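Local coordinates for putative phosphosugar isomerases (Salmonella typhimurium LT2, PDB 3FKJ), which probably binds a phosphorylated sugar derivative and may isomerise it, as a two-subunit member of the SIS (sugar isomerase) family, at residues I265-S270 with L315-V320; C232-L235 with N241-S244; E104-A109 with C131-Y136; L62-S67 with G309-G314; E165-A168 with G172-Q175. One frame throughout, in Å; residues are numbered along the deposited sequence.

Contact 1: residues I265-S270 with L315-V320; sequences ILLQSS and LLHNCV. With SCN (thiocyanate ion), chain C.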
loop_
_atom_site.group_PDB
_atom_site.type_symbol
_atom_site.label_atom_id
_atom_site.label_comp_id
_atom_site.label_asym_id
_atom_site.label_seq_id
_atom_site.Cartn_x
_atom_site.Cartn_y
_atom_site.Cartn_z
ATOM N N ILE A 265 -15.890 9.128 0.111
ATOM C CA ILE A 265 -15.693 9.565 1.473
ATOM C C ILE A 265 -14.188 9.910 1.593
ATOM O O ILE A 265 -13.321 9.021 1.455
ATOM C CB ILE A 265 -16.101 8.470 2.518
ATOM C CG1 ILE A 265 -17.539 7.995 2.225
ATOM C CG2 ILE A 265 -15.915 9.038 3.969
ATOM C CD1 ILE A 265 -17.932 6.635 2.780
ATOM N N LEU A 266 -13.916 11.203 1.804
ATOM C CA LEU A 266 -12.568 11.738 1.982
ATOM C C LEU A 266 -12.323 11.949 3.458
ATOM O O LEU A 266 -13.064 12.653 4.126
ATOM C CB LEU A 266 -12.352 13.046 1.217
ATOM C CG LEU A 266 -11.008 13.803 1.370
ATOM C CD1 LEU A 266 -9.878 12.990 0.791
ATOM C CD2 LEU A 266 -11.064 15.141 0.680
ATOM N N LEU A 267 -11.289 11.287 3.959
ATOM C CA LEU A 267 -10.788 11.493 5.310
ATOM C C LEU A 267 -9.644 12.460 5.217
ATOM O O LEU A 267 -8.521 12.052 5.001
ATOM C CB LEU A 267 -10.314 10.178 5.915
ATOM C CG LEU A 267 -11.332 9.025 5.894
ATOM C CD1 LEU A 267 -10.734 7.913 6.643
ATOM C CD2 LEU A 267 -12.678 9.423 6.489
ATOM N N GLN A 268 -9.974 13.742 5.351
ATOM C CA GLN A 268 -9.028 14.849 5.205
ATOM C C GLN A 268 -8.164 15.018 6.473
ATOM O O GLN A 268 -8.646 14.879 7.609
ATOM C CB GLN A 268 -9.774 16.167 4.888
ATOM C CG GLN A 268 -8.862 17.355 4.623
ATOM C CD GLN A 268 -9.584 18.574 4.082
ATOM O OE1 GLN A 268 -10.786 18.743 4.297
ATOM N NE2 GLN A 268 -8.845 19.438 3.373
ATOM N N SER A 269 -6.890 15.315 6.233
ATOM C CA SER A 269 -5.894 15.437 7.279
ATOM C C SER A 269 -5.544 16.895 7.551
ATOM O O SER A 269 -5.729 17.787 6.686
ATOM C CB SER A 269 -4.586 14.736 6.864
ATOM O OG SER A 269 -4.759 13.357 6.631
ATOM N N SER A 270 -5.029 17.127 8.759
ATOM C CA SER A 270 -4.306 18.344 9.054
ATOM C C SER A 270 -2.882 18.192 8.542
ATOM O O SER A 270 -2.447 17.106 8.130
ATOM C CB SER A 270 -4.275 18.591 10.567
ATOM O OG SER A 270 -3.375 17.686 11.192
ATOM N N LEU A 315 -5.726 7.898 13.629
ATOM C CA LEU A 315 -6.354 7.453 14.862
ATOM C C LEU A 315 -7.688 8.148 15.132
ATOM O O LEU A 315 -8.674 7.517 15.478
ATOM C CB LEU A 315 -5.420 7.708 16.032
ATOM C CG LEU A 315 -4.109 6.942 16.109
ATOM C CD1 LEU A 315 -3.393 7.367 17.374
ATOM C CD2 LEU A 315 -4.355 5.452 16.106
ATOM N N LEU A 316 -7.727 9.451 14.923
ATOM C CA LEU A 316 -8.994 10.157 15.085
ATOM C C LEU A 316 -10.065 9.697 14.087
ATOM O O LEU A 316 -11.233 9.511 14.482
ATOM C CB LEU A 316 -8.767 11.669 14.994
ATOM C CG LEU A 316 -9.992 12.572 15.156
ATOM C CD1 LEU A 316 -10.614 12.444 16.536
ATOM C CD2 LEU A 316 -9.571 14.001 14.887
ATOM N N HIS A 317 -9.697 9.562 12.800
ATOM C CA HIS A 317 -10.662 9.110 11.797
ATOM C C HIS A 317 -11.206 7.731 12.167
ATOM O O HIS A 317 -12.383 7.538 12.100
ATOM C CB HIS A 317 -10.059 9.050 10.378
ATOM C CG HIS A 317 -9.867 10.392 9.731
ATOM N ND1 HIS A 317 -10.910 11.243 9.441
ATOM C CD2 HIS A 317 -8.745 11.018 9.300
ATOM C CE1 HIS A 317 -10.437 12.335 8.869
ATOM N NE2 HIS A 317 -9.128 12.228 8.779
ATOM N N ASN A 318 -10.350 6.779 12.568
ATOM C CA ASN A 318 -10.814 5.447 12.957
ATOM C C ASN A 318 -11.958 5.581 13.984
ATOM O O ASN A 318 -12.995 4.944 13.867
ATOM C CB ASN A 318 -9.696 4.605 13.623
ATOM C CG ASN A 318 -8.622 4.067 12.664
ATOM O OD1 ASN A 318 -8.744 4.067 11.434
ATOM N ND2 ASN A 318 -7.563 3.536 13.269
ATOM N N CYS A 319 -11.775 6.443 14.969
ATOM C CA CYS A 319 -12.777 6.647 16.007
ATOM C C CYS A 319 -14.048 7.362 15.535
ATOM O O CYS A 319 -15.155 6.952 15.880
ATOM C CB CYS A 319 -12.166 7.409 17.189
ATOM S SG CYS A 319 -10.783 6.547 17.981
ATOM N N VAL A 320 -13.885 8.421 14.755
ATOM C CA VAL A 320 -15.021 9.222 14.298
ATOM C C VAL A 320 -15.898 8.383 13.367
ATOM O O VAL A 320 -17.125 8.478 13.412
ATOM C CB VAL A 320 -14.540 10.537 13.609
ATOM C CG1 VAL A 320 -15.616 11.116 12.692
ATOM C CG2 VAL A 320 -14.088 11.573 14.675
HETATM S S SCN C . -7.221 5.194 18.384
HETATM C C SCN C . -7.816 4.032 17.187
HETATM N N SCN C . -8.182 3.263 16.388
#

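Contact 2: residues C232-L235 with N241-S244; sequences CILL and NSAS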
loop_
_atom_site.group_PDB
_atom_site.type_symbol
_atom_site.label_atom_id
_atom_site.label_comp_id
_atom_site.label_asym_id
_atom_site.label_seq_id
_atom_site.Cartn_x
_atom_site.Cartn_y
_atom_site.Cartn_z
ATOM N N CYS A 232 -12.371 -3.172 5.693
ATOM C CA CYS A 232 -12.894 -3.735 6.934
ATOM C C CYS A 232 -14.311 -3.350 7.276
ATOM O O CYS A 232 -14.879 -3.980 8.140
ATOM C CB CYS A 232 -12.002 -3.344 8.126
ATOM S SG CYS A 232 -10.360 -4.033 7.975
ATOM N N ILE A 233 -14.848 -2.299 6.666
ATOM C CA ILE A 233 -16.210 -1.833 6.966
ATOM C C ILE A 233 -17.113 -1.950 5.732
ATOM O O ILE A 233 -18.157 -2.564 5.808
ATOM C CB ILE A 233 -16.265 -0.354 7.494
ATOM C CG1 ILE A 233 -15.464 -0.202 8.798
ATOM C CG2 ILE A 233 -17.749 0.162 7.657
ATOM C CD1 ILE A 233 -16.029 -0.936 10.038
ATOM N N LEU A 234 -16.714 -1.385 4.605
ATOM C CA LEU A 234 -17.614 -1.278 3.458
ATOM C C LEU A 234 -17.735 -2.634 2.808
ATOM O O LEU A 234 -18.842 -3.151 2.720
ATOM C CB LEU A 234 -17.182 -0.177 2.495
ATOM C CG LEU A 234 -17.413 1.269 2.996
ATOM C CD1 LEU A 234 -16.860 2.308 2.021
ATOM C CD2 LEU A 234 -18.894 1.586 3.232
ATOM N N LEU A 235 -16.596 -3.256 2.437
ATOM C CA LEU A 235 -16.590 -4.632 1.926
ATOM C C LEU A 235 -16.978 -5.650 3.043
ATOM O O LEU A 235 -17.952 -6.404 2.931
ATOM C CB LEU A 235 -15.207 -4.957 1.323
ATOM C CG LEU A 235 -14.800 -4.187 0.060
ATOM C CD1 LEU A 235 -13.321 -4.367 -0.222
ATOM C CD2 LEU A 235 -15.618 -4.619 -1.161
ATOM N N ASN A 241 -19.369 -2.372 -2.463
ATOM C CA ASN A 241 -18.188 -2.419 -3.258
ATOM C C ASN A 241 -17.379 -1.170 -2.949
ATOM O O ASN A 241 -17.945 -0.075 -2.791
ATOM C CB ASN A 241 -18.526 -2.430 -4.746
ATOM C CG ASN A 241 -19.322 -3.630 -5.161
ATOM O OD1 ASN A 241 -18.797 -4.738 -5.229
ATOM N ND2 ASN A 241 -20.598 -3.404 -5.498
ATOM N N SER A 242 -16.072 -1.331 -2.836
ATOM C CA SER A 242 -15.235 -0.221 -2.419
ATOM C C SER A 242 -13.792 -0.402 -2.839
ATOM O O SER A 242 -13.278 -1.540 -2.962
ATOM C CB SER A 242 -15.334 -0.029 -0.884
ATOM O OG SER A 242 -14.681 1.141 -0.445
ATOM N N ALA A 243 -13.166 0.743 -3.083
ATOM C CA ALA A 243 -11.723 0.863 -3.239
ATOM C C ALA A 243 -11.275 2.049 -2.425
ATOM O O ALA A 243 -12.055 2.961 -2.184
ATOM C CB ALA A 243 -11.327 1.099 -4.747
ATOM N N SER A 244 -10.013 2.006 -2.006
ATOM C CA SER A 244 -9.309 3.145 -1.451
ATOM C C SER A 244 -8.378 3.703 -2.519
ATOM O O SER A 244 -7.779 2.951 -3.316
ATOM C CB SER A 244 -8.580 2.781 -0.158
ATOM O OG SER A 244 -7.665 1.756 -0.406
#

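Contact 3: residues E104-A109 with C131-Y136; sequences ETVAAA and CEYSDY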
loop_
_atom_site.group_PDB
_atom_site.type_symbol
_atom_site.label_atom_id
_atom_site.label_comp_id
_atom_site.label_asym_id
_atom_site.label_seq_id
_atom_site.Cartn_x
_atom_site.Cartn_y
_atom_site.Cartn_z
ATOM N N GLU A 104 -1.892 -17.211 9.793
ATOM C CA GLU A 104 -0.763 -16.627 9.054
ATOM C C GLU A 104 0.012 -15.568 9.862
ATOM O O GLU A 104 1.205 -15.402 9.646
ATOM C CB GLU A 104 -1.176 -16.081 7.667
ATOM C CG GLU A 104 -2.318 -15.100 7.665
ATOM C CD GLU A 104 -3.644 -15.742 7.342
ATOM O OE1 GLU A 104 -4.090 -16.535 8.178
ATOM O OE2 GLU A 104 -4.250 -15.430 6.281
ATOM N N THR A 105 -0.664 -14.879 10.785
ATOM C CA THR A 105 -0.004 -13.911 11.663
ATOM C C THR A 105 0.793 -14.657 12.728
ATOM O O THR A 105 1.848 -14.190 13.125
ATOM C CB THR A 105 -1.015 -12.912 12.297
ATOM O OG1 THR A 105 -1.739 -12.262 11.236
ATOM C CG2 THR A 105 -0.299 -11.833 13.189
ATOM N N VAL A 106 0.294 -15.822 13.166
ATOM C CA VAL A 106 1.037 -16.672 14.136
ATOM C C VAL A 106 2.311 -17.216 13.464
ATOM O O VAL A 106 3.376 -17.184 14.065
ATOM C CB VAL A 106 0.145 -17.820 14.733
ATOM C CG1 VAL A 106 0.958 -18.844 15.508
ATOM C CG2 VAL A 106 -0.928 -17.244 15.645
ATOM N N ALA A 107 2.188 -17.675 12.217
ATOM C CA ALA A 107 3.321 -18.178 11.409
ATOM C C ALA A 107 4.335 -17.097 11.082
ATOM O O ALA A 107 5.541 -17.364 11.059
ATOM C CB ALA A 107 2.822 -18.844 10.103
ATOM N N ALA A 108 3.850 -15.878 10.843
ATOM C CA ALA A 108 4.728 -14.695 10.705
ATOM C C ALA A 108 5.617 -14.447 11.957
ATOM O O ALA A 108 6.832 -14.206 11.837
ATOM C CB ALA A 108 3.897 -13.478 10.398
ATOM N N ALA A 109 5.002 -14.499 13.144
ATOM C CA ALA A 109 5.702 -14.373 14.416
ATOM C C ALA A 109 6.712 -15.506 14.616
ATOM O O ALA A 109 7.798 -15.266 15.116
ATOM C CB ALA A 109 4.720 -14.319 15.555
ATOM N N CYS A 131 0.618 -15.236 21.061
ATOM C CA CYS A 131 1.464 -15.144 22.247
ATOM C C CYS A 131 2.624 -16.136 22.280
ATOM O O CYS A 131 3.695 -15.812 22.753
ATOM C CB CYS A 131 0.619 -15.321 23.521
ATOM S SG CYS A 131 -0.726 -14.095 23.607
ATOM N N GLU A 132 2.423 -17.347 21.794
ATOM C CA GLU A 132 3.496 -18.342 21.827
ATOM C C GLU A 132 4.809 -17.806 21.224
ATOM O O GLU A 132 5.906 -18.057 21.747
ATOM C CB GLU A 132 3.056 -19.615 21.099
ATOM C CG GLU A 132 3.996 -20.785 21.303
ATOM C CD GLU A 132 3.528 -22.056 20.617
ATOM O OE1 GLU A 132 2.321 -22.376 20.685
ATOM O OE2 GLU A 132 4.386 -22.743 20.021
ATOM N N TYR A 133 4.689 -17.066 20.125
ATOM C CA TYR A 133 5.841 -16.564 19.387
ATOM C C TYR A 133 6.070 -15.067 19.574
ATOM O O TYR A 133 6.790 -14.452 18.788
ATOM C CB TYR A 133 5.644 -16.867 17.909
ATOM C CG TYR A 133 5.522 -18.338 17.632
ATOM C CD1 TYR A 133 6.619 -19.185 17.785
ATOM C CD2 TYR A 133 4.311 -18.897 17.243
ATOM C CE1 TYR A 133 6.517 -20.541 17.522
ATOM C CE2 TYR A 133 4.197 -20.247 16.993
ATOM C CZ TYR A 133 5.301 -21.061 17.125
ATOM O OH TYR A 133 5.183 -22.391 16.851
ATOM N N SER A 134 5.485 -14.486 20.617
ATOM C CA SER A 134 5.654 -13.074 20.931
ATOM C C SER A 134 6.607 -12.939 22.092
ATOM O O SER A 134 6.305 -13.400 23.189
ATOM C CB SER A 134 4.310 -12.444 21.316
ATOM O OG SER A 134 3.344 -12.602 20.276
ATOM N N ASP A 135 7.757 -12.309 21.873
ATOM C CA ASP A 135 8.717 -12.076 22.965
ATOM C C ASP A 135 8.080 -11.129 23.962
ATOM O O ASP A 135 8.318 -11.240 25.153
ATOM C CB ASP A 135 10.047 -11.455 22.470
ATOM C CG ASP A 135 10.812 -12.360 21.527
ATOM O OD1 ASP A 135 10.779 -13.587 21.756
ATOM O OD2 ASP A 135 11.463 -11.852 20.576
ATOM N N TYR A 136 7.306 -10.172 23.448
ATOM C CA TYR A 136 6.605 -9.203 24.274
ATOM C C TYR A 136 5.159 -9.164 23.816
ATOM O O TYR A 136 4.890 -9.241 22.615
ATOM C CB TYR A 136 7.256 -7.823 24.157
ATOM C CG TYR A 136 8.767 -7.800 24.346
ATOM C CD1 TYR A 136 9.633 -8.039 23.270
ATOM C CD2 TYR A 136 9.338 -7.539 25.619
ATOM C CE1 TYR A 136 11.013 -8.032 23.441
ATOM C CE2 TYR A 136 10.722 -7.521 25.792
ATOM C CZ TYR A 136 11.561 -7.775 24.710
ATOM O OH TYR A 136 12.935 -7.735 24.898
#

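Contact 4: residues L62-S67 with G309-G314; sequences LDCEAS and GEYFCG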
loop_
_atom_site.group_PDB
_atom_site.type_symbol
_atom_site.label_atom_id
_atom_site.label_comp_id
_atom_site.label_asym_id
_atom_site.label_seq_id
_atom_site.Cartn_x
_atom_site.Cartn_y
_atom_site.Cartn_z
ATOM N N LEU A 62 7.214 6.963 11.525
ATOM C CA LEU A 62 8.602 6.577 11.329
ATOM C C LEU A 62 9.057 6.947 9.942
ATOM O O LEU A 62 10.155 7.431 9.780
ATOM C CB LEU A 62 8.813 5.083 11.600
ATOM C CG LEU A 62 8.549 4.620 13.044
ATOM C CD1 LEU A 62 8.555 3.039 13.090
ATOM C CD2 LEU A 62 9.601 5.202 14.015
ATOM N N ASP A 63 8.237 6.719 8.931
ATOM C CA ASP A 63 8.612 7.097 7.571
ATOM C C ASP A 63 8.920 8.588 7.492
ATOM O O ASP A 63 9.807 8.990 6.769
ATOM C CB ASP A 63 7.501 6.772 6.568
ATOM C CG ASP A 63 7.371 5.300 6.311
ATOM O OD1 ASP A 63 8.257 4.503 6.699
ATOM O OD2 ASP A 63 6.372 4.939 5.685
ATOM N N CYS A 64 8.174 9.391 8.238
ATOM C CA CYS A 64 8.414 10.821 8.296
ATOM C C CYS A 64 9.612 11.226 9.143
ATOM O O CYS A 64 10.342 12.111 8.765
ATOM C CB CYS A 64 7.189 11.518 8.846
ATOM S SG CYS A 64 5.787 11.528 7.719
ATOM N N GLU A 65 9.779 10.590 10.296
ATOM C CA GLU A 65 10.638 11.093 11.362
ATOM C C GLU A 65 11.961 10.337 11.573
ATOM O O GLU A 65 12.939 10.969 11.913
ATOM C CB GLU A 65 9.873 11.109 12.679
ATOM C CG GLU A 65 8.694 12.073 12.751
ATOM C CD GLU A 65 9.091 13.547 12.673
ATOM O OE1 GLU A 65 10.216 13.978 13.053
ATOM O OE2 GLU A 65 8.249 14.291 12.219
ATOM N N ALA A 66 11.992 9.018 11.357
ATOM C CA ALA A 66 13.204 8.190 11.517
ATOM C C ALA A 66 14.139 8.262 10.313
ATOM O O ALA A 66 13.730 7.946 9.216
ATOM C CB ALA A 66 12.819 6.725 11.751
ATOM N N SER A 67 15.406 8.632 10.548
ATOM C CA SER A 67 16.452 8.692 9.527
ATOM C C SER A 67 17.295 7.436 9.362
ATOM O O SER A 67 17.900 7.223 8.299
ATOM C CB SER A 67 17.408 9.871 9.815
ATOM O OG SER A 67 16.674 11.072 9.816
ATOM N N GLY A 309 0.136 17.159 15.807
ATOM C CA GLY A 309 -1.214 16.628 15.698
ATOM C C GLY A 309 -1.527 15.962 14.362
ATOM O O GLY A 309 -2.486 15.241 14.259
ATOM N N GLU A 310 -0.725 16.226 13.341
ATOM C CA GLU A 310 -0.851 15.548 12.052
ATOM C C GLU A 310 -0.757 14.052 12.266
ATOM O O GLU A 310 -1.498 13.308 11.650
ATOM C CB GLU A 310 0.231 16.023 11.086
ATOM C CG GLU A 310 0.339 15.233 9.783
ATOM C CD GLU A 310 1.544 15.623 8.969
ATOM O OE1 GLU A 310 1.845 16.831 8.895
ATOM O OE2 GLU A 310 2.186 14.724 8.400
ATOM N N TYR A 311 0.131 13.613 13.164
ATOM C CA TYR A 311 0.358 12.177 13.381
ATOM C C TYR A 311 -0.821 11.420 14.013
ATOM O O TYR A 311 -0.824 10.188 13.999
ATOM C CB TYR A 311 1.661 11.933 14.157
ATOM C CG TYR A 311 2.909 12.362 13.389
ATOM C CD1 TYR A 311 3.144 11.895 12.115
ATOM C CD2 TYR A 311 3.812 13.257 13.921
ATOM C CE1 TYR A 311 4.213 12.295 11.400
ATOM C CE2 TYR A 311 4.924 13.652 13.199
ATOM C CZ TYR A 311 5.115 13.176 11.929
ATOM O OH TYR A 311 6.210 13.528 11.147
ATOM N N PHE A 312 -1.833 12.142 14.523
ATOM C CA PHE A 312 -3.016 11.516 15.165
ATOM C C PHE A 312 -4.240 11.484 14.269
ATOM O O PHE A 312 -5.305 11.008 14.706
ATOM C CB PHE A 312 -3.440 12.282 16.445
ATOM C CG PHE A 312 -2.421 12.255 17.520
ATOM C CD1 PHE A 312 -1.324 13.100 17.463
ATOM C CD2 PHE A 312 -2.536 11.355 18.581
ATOM C CE1 PHE A 312 -0.351 13.077 18.468
ATOM C CE2 PHE A 312 -1.567 11.315 19.562
ATOM C CZ PHE A 312 -0.461 12.181 19.500
ATOM N N CYS A 313 -4.115 12.034 13.053
ATOM C CA CYS A 313 -5.254 12.109 12.127
ATOM C C CYS A 313 -5.860 10.741 11.823
ATOM O O CYS A 313 -7.065 10.617 11.816
ATOM C CB CYS A 313 -4.887 12.814 10.825
ATOM S SG CYS A 313 -4.742 14.602 11.027
ATOM N N GLY A 314 -5.033 9.724 11.602
ATOM C CA GLY A 314 -5.557 8.396 11.272
ATOM C C GLY A 314 -6.325 7.815 12.447
ATOM O O GLY A 314 -7.407 7.297 12.289
#

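Contact 5: residues E165-A168 with G172-Q175; sequences EILA and GYAQ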
loop_
_atom_site.group_PDB
_atom_site.type_symbol
_atom_site.label_atom_id
_atom_site.label_comp_id
_atom_site.label_asym_id
_atom_site.label_seq_id
_atom_site.Cartn_x
_atom_site.Cartn_y
_atom_site.Cartn_z
ATOM N N GLU A 165 8.485 5.411 20.765
ATOM C CA GLU A 165 9.548 4.838 21.592
ATOM C C GLU A 165 10.726 4.277 20.827
ATOM O O GLU A 165 11.871 4.462 21.241
ATOM C CB GLU A 165 8.968 3.783 22.544
ATOM C CG GLU A 165 8.085 4.387 23.620
ATOM C CD GLU A 165 8.845 5.324 24.558
ATOM O OE1 GLU A 165 10.070 5.139 24.796
ATOM O OE2 GLU A 165 8.198 6.249 25.072
ATOM N N ILE A 166 10.463 3.647 19.684
ATOM C CA ILE A 166 11.554 3.183 18.821
ATOM C C ILE A 166 12.414 4.362 18.375
ATOM O O ILE A 166 13.618 4.296 18.443
ATOM C CB ILE A 166 11.069 2.328 17.642
ATOM C CG1 ILE A 166 10.468 1.012 18.171
ATOM C CG2 ILE A 166 12.247 2.053 16.662
ATOM C CD1 ILE A 166 9.561 0.280 17.165
ATOM N N LEU A 167 11.777 5.449 17.962
ATOM C CA LEU A 167 12.464 6.598 17.464
ATOM C C LEU A 167 13.183 7.280 18.582
ATOM O O LEU A 167 14.358 7.593 18.453
ATOM C CB LEU A 167 11.483 7.601 16.796
ATOM C CG LEU A 167 12.083 8.940 16.297
ATOM C CD1 LEU A 167 12.963 8.800 15.083
ATOM C CD2 LEU A 167 10.977 9.992 16.073
ATOM N N ALA A 168 12.478 7.543 19.675
ATOM C CA ALA A 168 13.057 8.265 20.788
ATOM C C ALA A 168 14.278 7.537 21.362
ATOM O O ALA A 168 15.267 8.183 21.687
ATOM C CB ALA A 168 11.995 8.519 21.938
ATOM N N GLY A 172 16.500 9.692 19.249
ATOM C CA GLY A 172 15.978 10.850 19.953
ATOM C C GLY A 172 14.840 11.494 19.174
ATOM O O GLY A 172 14.737 11.358 17.963
ATOM N N TYR A 173 13.979 12.205 19.889
ATOM C CA TYR A 173 12.881 12.890 19.265
ATOM C C TYR A 173 12.559 14.108 20.069
ATOM O O TYR A 173 12.092 13.990 21.195
ATOM C CB TYR A 173 11.656 11.976 19.192
ATOM C CG TYR A 173 10.461 12.618 18.546
ATOM C CD1 TYR A 173 10.571 13.243 17.280
ATOM C CD2 TYR A 173 9.218 12.582 19.158
ATOM C CE1 TYR A 173 9.452 13.824 16.654
ATOM C CE2 TYR A 173 8.091 13.154 18.547
ATOM C CZ TYR A 173 8.218 13.769 17.285
ATOM O OH TYR A 173 7.128 14.333 16.681
ATOM N N ALA A 174 12.816 15.271 19.474
ATOM C CA ALA A 174 12.661 16.569 20.155
ATOM C C ALA A 174 11.253 16.810 20.621
ATOM O O ALA A 174 11.069 17.411 21.650
ATOM C CB ALA A 174 13.103 17.719 19.251
ATOM N N GLN A 175 10.255 16.340 19.874
ATOM C CA GLN A 175 8.852 16.491 20.274
ATOM C C GLN A 175 8.253 15.370 21.118
ATOM O O GLN A 175 7.019 15.269 21.257
ATOM C CB GLN A 175 7.975 16.724 19.035
ATOM C CG GLN A 175 8.063 18.151 18.519
ATOM C CD GLN A 175 9.325 18.389 17.758
ATOM O OE1 GLN A 175 9.651 17.632 16.861
ATOM N NE2 GLN A 175 10.041 19.465 18.094
#

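Contact 1: residues I265-S270 with L315-V320
His317, on helix 313-331, reaches across to the carboxyl end of strand 263-268 and lays its imidazole against Leu267 and the backbone of Gln268. Its CB comes first to the leucine branch, 4.0 Å from Leu267 CD1. Beyond it the ring opens flat over the neighbour: Leu267 CB sits 3.6 Å from the ring centroid, only 5° off the ring normal, a CH-pi contact over one face. With CG turned away from the carbonyl carbon (chi1 -75°), the imidazole points at the strand. Within the ring ND1 is 3.9 Å from Leu267 CD2. At the tip NE2 donates a hydrogen bond to Gln268 O, 2.9 Å long and bent to 138° at the hydrogen. The oxygen lies in the ring plane, whereas the donor stands well above the carbonyl plane. A histidine suits this place because it offers a flat pi face on which a CB hydrogen can rest and an N-H at its rim; the bond fixes the ring's rotation and satisfies a buried carbonyl. The amide of Gln268 itself turns to Asp278. Helix 313-331 is thereby joined to a central strand of the parallel four-stranded sheet, at the strand's carboxyl end, where alpha/beta folds of the SIS type commonly place their binding loops.

Contact 2: residues C232-L235 with N241-S244
Leu234 and Leu235, neighbours on helix 223-238, both pack on Ser242 of strand 241-246, one on its side chain and the other on its backbone. Leu234 presents its CD1 methyl to the serine hydroxyl, 3.5 Å from Ser242 OG, while its CB rests 3.9 Å from Ser242 CB. Leu235 reaches the backbone instead: CD2 lies 3.7 Å from Ser242 N and 4.0 Å from Asn241 CA, and CD1 approaches Ser242 O at 3.9 Å. The contact is therefore van der Waals packing of leucines against a small residue, and serine fits because its short side chain lets the helix come close. Its OG swings opposite the backbone N (chi1 -172°), beside Leu234 CD1, and this buried hydroxyl is satisfied by Val214 O and by the hydroxyl of Ser230. In the next shell Leu234 also packs on Val214 and Met216 of the adjacent strand. Asn241 directs its amide elsewhere, with OD1 bonded to Tyr215 OH of the second subunit and ND2 to Lys212 O. Leu235 likewise touches Tyr215 of the second subunit, so the contact borders directly on that subunit. Helix 223-238 connects strands 213-218 and 241-246 in a beta-alpha-beta unit, and here its last turns press on the strand that follows it, an outermost strand of the sheet within this chain.

Contact 3: residues E104-A109 with C131-Y136
Within the SIS domain, helix 103-115, which connects strands 91-97 and 118-123 of the parallel five-stranded sheet, is met by the turn that follows the short helix 129-132 and leads into strand 136-139. Tyr133 makes the contact from this turn. Its CB lies 3.6 Å from Ala109 CB, so the two segments come close at the root of the tyrosine: Ala109, with nothing beyond CB, lets Tyr133 settle near the helix backbone. Because the tyrosine CG points away from its own carbonyl carbon (chi1 -60°), the ring extends back along the helix toward Val106. There Val106 CG1 lies 3.8 Å from both Tyr133 CD2 and Tyr133 CE2, the two side chains crossing at about a right angle. The carbonyl Val106 O also approaches Tyr133 CD2, at 3.7 Å, obliquely to the ring. On one face of the ring lies the aliphatic Glu132 CG, 4.3 Å above its plane. Polar ties run alongside: Tyr133 O accepts a hydrogen bond from Thr119, and Asp135 forms a salt bridge with Arg113, farther along the same helix. The contact itself is largely apolar, valine methyl and alanine methyl against an aromatic side chain, so its closeness depends on matching shapes, while the directional bonds to Thr119 and Arg113 probably help to orient the turn.

Contact 4: residues L62-S67 with G309-G314
Tyr311 and Glu65 meet through the phenol oxygen and the carboxylate. Tyr311 OH donates a hydrogen bond to Glu65 OE2 at 2.4 Å, a very short separation whose exact length should be read with caution at this resolution. The carboxylate and ring planes stand 88° apart, yet OE2 arrives at the ring's edge, near its plane. The glutamate chain folds at chi2 (-65°), which brings OE2 to the phenol oxygen instead of letting the carboxylate extend away from the helix. Its other oxygen, OE1, forms a salt bridge with Lys85 of the second subunit, and Tyr311 OH has a further, weak bond with Arg272; these positive charges probably help keep the carboxylate ionised. Among the packing contacts, Cys64 CB comes within 3.2 Å of Tyr311 OH and 4.0 Å of Tyr311 CE1. A sulfur-aromatic contact completes the set: Cys64 SG is 5.4 Å from the ring centroid of Tyr311, at the edge. A small cysteine suits this position, leaving room for the phenol beside the glutamate. Phe61 adds an edge-to-face ring to Tyr311. Overall, the last turn of helix 56-65 in the SIS domain is tied to the 3-10 segment 309-312 leading into helix 313-331, a tertiary link between parts of the chain far apart in sequence, formed at the subunit interface.

Contact 5: residues E165-A168 with G172-Q175
Gly172 N is the donor shared by two carbonyls near the end of helix 155-170: it bonds weakly to Leu167 O and to Ala168 O, each 3.1 Å away. Neither bond is straight, the angles at the hydrogen being 122° and 126°, as expected when one N-H divides itself between two acceptors. The glycine CA also comes close to Ala168 O, 3.3 Å away, as a CA-H...O contact. Gly172 has a positive phi of 79°, which a residue without a side chain adopts easily, and this turns the chain off the helix. Packing follows. Leu167 lays CD2 against the Tyr173 ring, 3.5 Å from Tyr173 CD1 and obliquely set, because CG stands opposite the backbone N (chi1 176°). Ala168 CB lies a looser 4.4 Å from Tyr173 CB. Tyr173 also meets Phe61 edge-to-face. The whole forms a helix-to-helix turn: a glycine with positive phi and an extended psi leads the chain out of helix 155-170, Tyr173 packs beside Leu167, and Gln175 takes the N-cap position of helix 176-184.

How the contacts relate
Contacts 4 and 5 touch each other, their centres 11 Å apart: Glu65 CB lies 3.7 Å from Leu167 CD2, so the glutamate that meets Tyr311 also lies against the leucine of the helix end. Contact 4 also touches contact 1, where Ser270 OG packs 3.4 Å from Cys313 SG, and both draw on helix 313-331. Contact 2 belongs to the same sheet as contact 1, with nearest atoms about 5 Å apart. Contact 3 lies beside the other, five-stranded sheet, its centre about 30 Å from that of contact 1. Contacts 2 and 4 both reach the second subunit, as does Glu104 in contact 3. The thiocyanate, probably from the crystallisation liquor, is bound by Asn318 beside contact 1.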